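Local coordinates for protein putative phosphohistidine phosphatase SixA (Agrobacterium tumefaciens, PDB 2RFL) that probably acts as a phosphohistidine phosphatase of the histidine phosphatase superfamily, removing phosphate from phosphorylated histidine, at residues L136-Q150 with N159-P169. Residues are numbered along the deposited sequence; the frame is centred on the assembly and turned at random.
Sequences LPSGFPTSGLAVLDQ and NRWRLIDFLAP
The Phe-166 ring is held between Leu-136 CD2, a CH-pi contact 4.0 Å from its centroid, and Leu-145 O and Ala-146 N, toward the rim of the opposite face. The edge of Phe-166 points into the face of Phe-140, a T-shaped pair with planes 69° apart; Phe-166 CZ stands over the centre of that ring. With chi1 at -157°, CG points away from the backbone N, and the ring reaches Ala-146, whose CB is 3.7 Å from Phe-166 CE2. At the far end, the backbone of Asp-149 meets the edge of the Trp-161 indole. Gln-150 CG packs obliquely at 3.4 Å from Trp-161 CZ3.

The strands form an antiparallel hairpin; a classic beta bulge sets Ile-164 and Asp-165 opposite Val-147 alone. Val-147 O accepts a 2.9 Å hydrogen bond from Ile-164 N and a weak one from Asp-165 N. Asp-149 OD2 touches Ile-164 CG1 and forms a salt bridge with Arg-10.

Strand 162-167 is one edge of the mixed sheet, and 145-149 lies between it and strand 10-15, antiparallel to both. Helix 35-51 packs on Leu-167 and helix 118-127 on Phe-140, Leu-148 and Trp-161, consistent with the alpha-beta-alpha sandwich of histidine phosphatases.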
loop_
_atom_site.group_PDB
_atom_site.type_symbol
_atom_site.label_atom_id
_atom_site.label_comp_id
_atom_site.label_asym_id
_atom_site.label_seq_id
_atom_site.Cartn_x
_atom_site.Cartn_y
_atom_site.Cartn_z
ATOM N N LEU A 136 3.006 8.872 12.257
ATOM C CA LEU A 136 1.638 8.445 12.479
ATOM C C LEU A 136 1.380 8.265 13.969
ATOM O O LEU A 136 1.693 7.210 14.519
ATOM C CB LEU A 136 1.383 7.146 11.730
ATOM C CG LEU A 136 1.759 7.143 10.253
ATOM C CD1 LEU A 136 1.754 5.701 9.746
ATOM C CD2 LEU A 136 0.839 7.994 9.411
ATOM N N PRO A 137 0.851 9.312 14.637
ATOM C CA PRO A 137 0.432 9.174 16.042
ATOM C C PRO A 137 -0.690 8.132 16.237
ATOM O O PRO A 137 -0.679 7.383 17.206
ATOM C CB PRO A 137 -0.055 10.581 16.404
ATOM C CG PRO A 137 0.550 11.492 15.364
ATOM C CD PRO A 137 0.655 10.683 14.128
ATOM N N SER A 138 -1.624 8.061 15.293
ATOM C CA SER A 138 -2.750 7.135 15.401
ATOM C C SER A 138 -2.700 5.930 14.452
ATOM O O SER A 138 -3.722 5.297 14.190
ATOM C CB SER A 138 -4.070 7.896 15.268
ATOM O OG SER A 138 -4.029 8.772 14.166
ATOM N N GLY A 139 -1.518 5.599 13.948
ATOM C CA GLY A 139 -1.355 4.395 13.144
ATOM C C GLY A 139 -1.538 4.590 11.651
ATOM O O GLY A 139 -1.682 5.718 11.191
ATOM N N PHE A 140 -1.547 3.482 10.910
ATOM C CA PHE A 140 -1.519 3.475 9.437
ATOM C C PHE A 140 -2.967 3.416 8.896
ATOM O O PHE A 140 -3.608 2.342 8.910
ATOM C CB PHE A 140 -0.677 2.279 8.976
ATOM C CG PHE A 140 -0.184 2.353 7.568
ATOM C CD1 PHE A 140 -1.056 2.574 6.502
ATOM C CD2 PHE A 140 1.165 2.141 7.294
ATOM C CE1 PHE A 140 -0.617 2.616 5.175
ATOM C CE2 PHE A 140 1.632 2.178 5.975
ATOM C CZ PHE A 140 0.712 2.423 4.903
ATOM N N PRO A 141 -3.496 4.576 8.448
ATOM C CA PRO A 141 -4.891 4.735 8.054
ATOM C C PRO A 141 -5.268 4.072 6.698
ATOM O O PRO A 141 -4.385 3.661 5.927
ATOM C CB PRO A 141 -5.046 6.268 7.989
ATOM C CG PRO A 141 -3.671 6.781 7.620
ATOM C CD PRO A 141 -2.721 5.831 8.285
ATOM N N THR A 142 -6.574 3.975 6.435
ATOM C CA THR A 142 -7.081 3.420 5.187
ATOM C C THR A 142 -6.805 4.329 4.022
ATOM O O THR A 142 -7.016 5.524 4.103
ATOM C CB THR A 142 -8.601 3.183 5.192
ATOM O OG1 THR A 142 -9.296 4.407 5.499
ATOM C CG2 THR A 142 -8.971 2.043 6.134
ATOM N N SER A 143 -6.389 3.743 2.915
ATOM C CA SER A 143 -5.845 4.492 1.746
ATOM C C SER A 143 -4.709 5.453 2.062
ATOM O O SER A 143 -4.530 6.435 1.334
ATOM C CB SER A 143 -6.913 5.197 0.923
ATOM O OG SER A 143 -6.327 5.486 -0.336
ATOM N N GLY A 144 -3.949 5.138 3.134
ATOM C CA GLY A 144 -2.687 5.816 3.481
ATOM C C GLY A 144 -1.565 5.284 2.599
ATOM O O GLY A 144 -1.438 4.085 2.400
ATOM N N LEU A 145 -0.776 6.176 2.027
ATOM C CA LEU A 145 0.332 5.784 1.137
ATOM C C LEU A 145 1.711 6.286 1.595
ATOM O O LEU A 145 2.020 7.475 1.504
ATOM C CB LEU A 145 0.066 6.251 -0.284
ATOM C CG LEU A 145 1.153 6.178 -1.353
ATOM C CD1 LEU A 145 1.266 4.728 -1.870
ATOM C CD2 LEU A 145 0.862 7.192 -2.504
ATOM N N ALA A 146 2.537 5.346 2.051
ATOM C CA ALA A 146 3.915 5.582 2.364
ATOM C C ALA A 146 4.715 5.462 1.075
ATOM O O ALA A 146 4.505 4.534 0.283
ATOM C CB ALA A 146 4.345 4.572 3.309
ATOM N N VAL A 147 5.594 6.437 0.855
ATOM C CA VAL A 147 6.549 6.473 -0.270
ATOM C C VAL A 147 7.971 6.383 0.304
ATOM O O VAL A 147 8.414 7.276 1.031
ATOM C CB VAL A 147 6.433 7.781 -1.122
ATOM C CG1 VAL A 147 7.310 7.720 -2.371
ATOM C CG2 VAL A 147 4.982 8.054 -1.508
ATOM N N LEU A 148 8.670 5.304 -0.030
ATOM C CA LEU A 148 9.953 5.009 0.566
ATOM C C LEU A 148 11.069 4.883 -0.454
ATOM O O LEU A 148 10.860 4.367 -1.533
ATOM C CB LEU A 148 9.861 3.755 1.421
ATOM C CG LEU A 148 8.854 3.872 2.550
ATOM C CD1 LEU A 148 7.786 2.773 2.460
ATOM C CD2 LEU A 148 9.588 3.789 3.810
ATOM N N ASP A 149 12.245 5.377 -0.089
ATOM C CA ASP A 149 13.443 5.296 -0.922
ATOM C C ASP A 149 14.603 4.762 -0.110
ATOM O O ASP A 149 14.620 4.855 1.140
ATOM C CB ASP A 149 13.838 6.671 -1.511
ATOM C CG ASP A 149 13.082 7.023 -2.799
ATOM O OD1 ASP A 149 13.181 6.295 -3.807
ATOM O OD2 ASP A 149 12.393 8.062 -2.815
ATOM N N GLN A 150 15.557 4.189 -0.850
ATOM C CA GLN A 150 16.879 3.807 -0.347
ATOM C C GLN A 150 17.812 5.014 -0.155
ATOM O O GLN A 150 17.773 5.714 0.851
ATOM C CB GLN A 150 17.545 2.861 -1.345
ATOM C CG GLN A 150 16.788 1.585 -1.600
ATOM C CD GLN A 150 17.549 0.635 -2.499
ATOM O OE1 GLN A 150 18.785 0.599 -2.496
ATOM N NE2 GLN A 150 16.818 -0.161 -3.246
ATOM N N ASN A 159 21.912 0.703 2.410
ATOM C CA ASN A 159 22.041 0.532 3.860
ATOM C C ASN A 159 20.704 0.574 4.606
ATOM O O ASN A 159 20.475 -0.234 5.513
ATOM C CB ASN A 159 23.020 1.546 4.467
ATOM C CG ASN A 159 24.196 0.879 5.159
ATOM O OD1 ASN A 159 24.556 -0.242 4.822
ATOM N ND2 ASN A 159 24.819 1.573 6.107
ATOM N N ARG A 160 19.832 1.509 4.235
ATOM C CA ARG A 160 18.523 1.629 4.900
ATOM C C ARG A 160 17.422 2.319 4.080
ATOM O O ARG A 160 17.730 3.176 3.211
ATOM C CB ARG A 160 18.656 2.274 6.301
ATOM C CG ARG A 160 18.776 3.791 6.390
ATOM C CD ARG A 160 19.069 4.151 7.850
ATOM N NE ARG A 160 19.447 5.543 8.028
ATOM C CZ ARG A 160 18.661 6.499 8.515
ATOM N NH1 ARG A 160 17.414 6.242 8.917
ATOM N NH2 ARG A 160 19.143 7.725 8.630
ATOM N N TRP A 161 16.167 1.932 4.378
ATOM C CA TRP A 161 14.950 2.581 3.816
ATOM C C TRP A 161 14.642 3.951 4.460
ATOM O O TRP A 161 14.612 4.077 5.681
ATOM C CB TRP A 161 13.699 1.676 3.901
ATOM C CG TRP A 161 13.719 0.455 3.022
ATOM C CD1 TRP A 161 13.775 -0.849 3.429
ATOM C CD2 TRP A 161 13.675 0.412 1.584
ATOM N NE1 TRP A 161 13.774 -1.698 2.355
ATOM C CE2 TRP A 161 13.720 -0.953 1.203
ATOM C CE3 TRP A 161 13.630 1.391 0.580
ATOM C CZ2 TRP A 161 13.710 -1.359 -0.143
ATOM C CZ3 TRP A 161 13.598 0.971 -0.773
ATOM C CH2 TRP A 161 13.653 -0.376 -1.112
ATOM N N ARG A 162 14.411 4.972 3.647
ATOM C CA ARG A 162 13.995 6.290 4.198
ATOM C C ARG A 162 12.548 6.613 3.795
ATOM O O ARG A 162 12.194 6.488 2.619
ATOM C CB ARG A 162 14.910 7.418 3.709
ATOM C CG ARG A 162 16.402 7.121 3.596
ATOM C CD ARG A 162 17.067 6.827 4.931
ATOM N NE ARG A 162 16.641 7.758 5.968
ATOM C CZ ARG A 162 17.198 8.944 6.176
ATOM N NH1 ARG A 162 16.743 9.735 7.131
ATOM N NH2 ARG A 162 18.205 9.332 5.420
ATOM N N LEU A 163 11.707 7.024 4.737
ATOM C CA LEU A 163 10.381 7.521 4.331
ATOM C C LEU A 163 10.529 8.923 3.793
ATOM O O LEU A 163 11.214 9.748 4.407
ATOM C CB LEU A 163 9.368 7.500 5.479
ATOM C CG LEU A 163 7.996 8.041 5.099
ATOM C CD1 LEU A 163 7.027 6.960 4.617
ATOM C CD2 LEU A 163 7.416 8.784 6.283
ATOM N N ILE A 164 9.848 9.209 2.688
ATOM C CA ILE A 164 10.158 10.362 1.807
ATOM C C ILE A 164 8.907 11.249 1.608
ATOM O O ILE A 164 9.017 12.472 1.244
ATOM C CB ILE A 164 10.713 9.803 0.440
ATOM C CG1 ILE A 164 12.180 9.414 0.557
ATOM C CG2 ILE A 164 10.409 10.675 -0.804
ATOM C CD1 ILE A 164 13.167 10.494 0.394
ATOM N N ASP A 165 7.744 10.610 1.824
ATOM C CA ASP A 165 6.404 11.209 1.769
ATOM C C ASP A 165 5.330 10.242 2.329
ATOM O O ASP A 165 5.468 9.028 2.265
ATOM C CB ASP A 165 6.060 11.604 0.320
ATOM C CG ASP A 165 4.996 12.719 0.229
ATOM O OD1 ASP A 165 4.454 13.155 1.283
ATOM O OD2 ASP A 165 4.705 13.173 -0.907
ATOM N N PHE A 166 4.255 10.792 2.882
ATOM C CA PHE A 166 3.094 10.009 3.275
ATOM C C PHE A 166 1.788 10.711 2.891
ATOM O O PHE A 166 1.635 11.909 3.157
ATOM C CB PHE A 166 3.119 9.719 4.776
ATOM C CG PHE A 166 2.320 8.509 5.176
ATOM C CD1 PHE A 166 0.926 8.560 5.261
ATOM C CD2 PHE A 166 2.954 7.310 5.473
ATOM C CE1 PHE A 166 0.181 7.433 5.635
ATOM C CE2 PHE A 166 2.217 6.175 5.844
ATOM C CZ PHE A 166 0.825 6.244 5.920
ATOM N N LEU A 167 0.858 9.972 2.271
ATOM C CA LEU A 167 -0.477 10.496 1.970
ATOM C C LEU A 167 -1.594 9.904 2.832
ATOM O O LEU A 167 -1.723 8.697 2.940
ATOM C CB LEU A 167 -0.806 10.385 0.467
ATOM C CG LEU A 167 0.145 11.124 -0.494
ATOM C CD1 LEU A 167 -0.095 10.821 -1.970
ATOM C CD2 LEU A 167 0.186 12.673 -0.243
ATOM N N ALA A 168 -2.357 10.778 3.480
ATOM C CA ALA A 168 -3.564 10.426 4.228
ATOM C C ALA A 168 -4.723 11.365 3.847
ATOM O O ALA A 168 -4.489 12.480 3.360
ATOM C CB ALA A 168 -3.306 10.494 5.707
ATOM N N PRO A 169 -5.985 10.904 4.017
ATOM C CA PRO A 169 -7.106 11.818 3.859
ATOM C C PRO A 169 -7.372 12.606 5.136
ATOM O O PRO A 169 -8.278 13.443 5.161
ATOM C CB PRO A 169 -8.282 10.878 3.546
ATOM C CG PRO A 169 -7.712 9.502 3.470
ATOM C CD PRO A 169 -6.465 9.540 4.276
#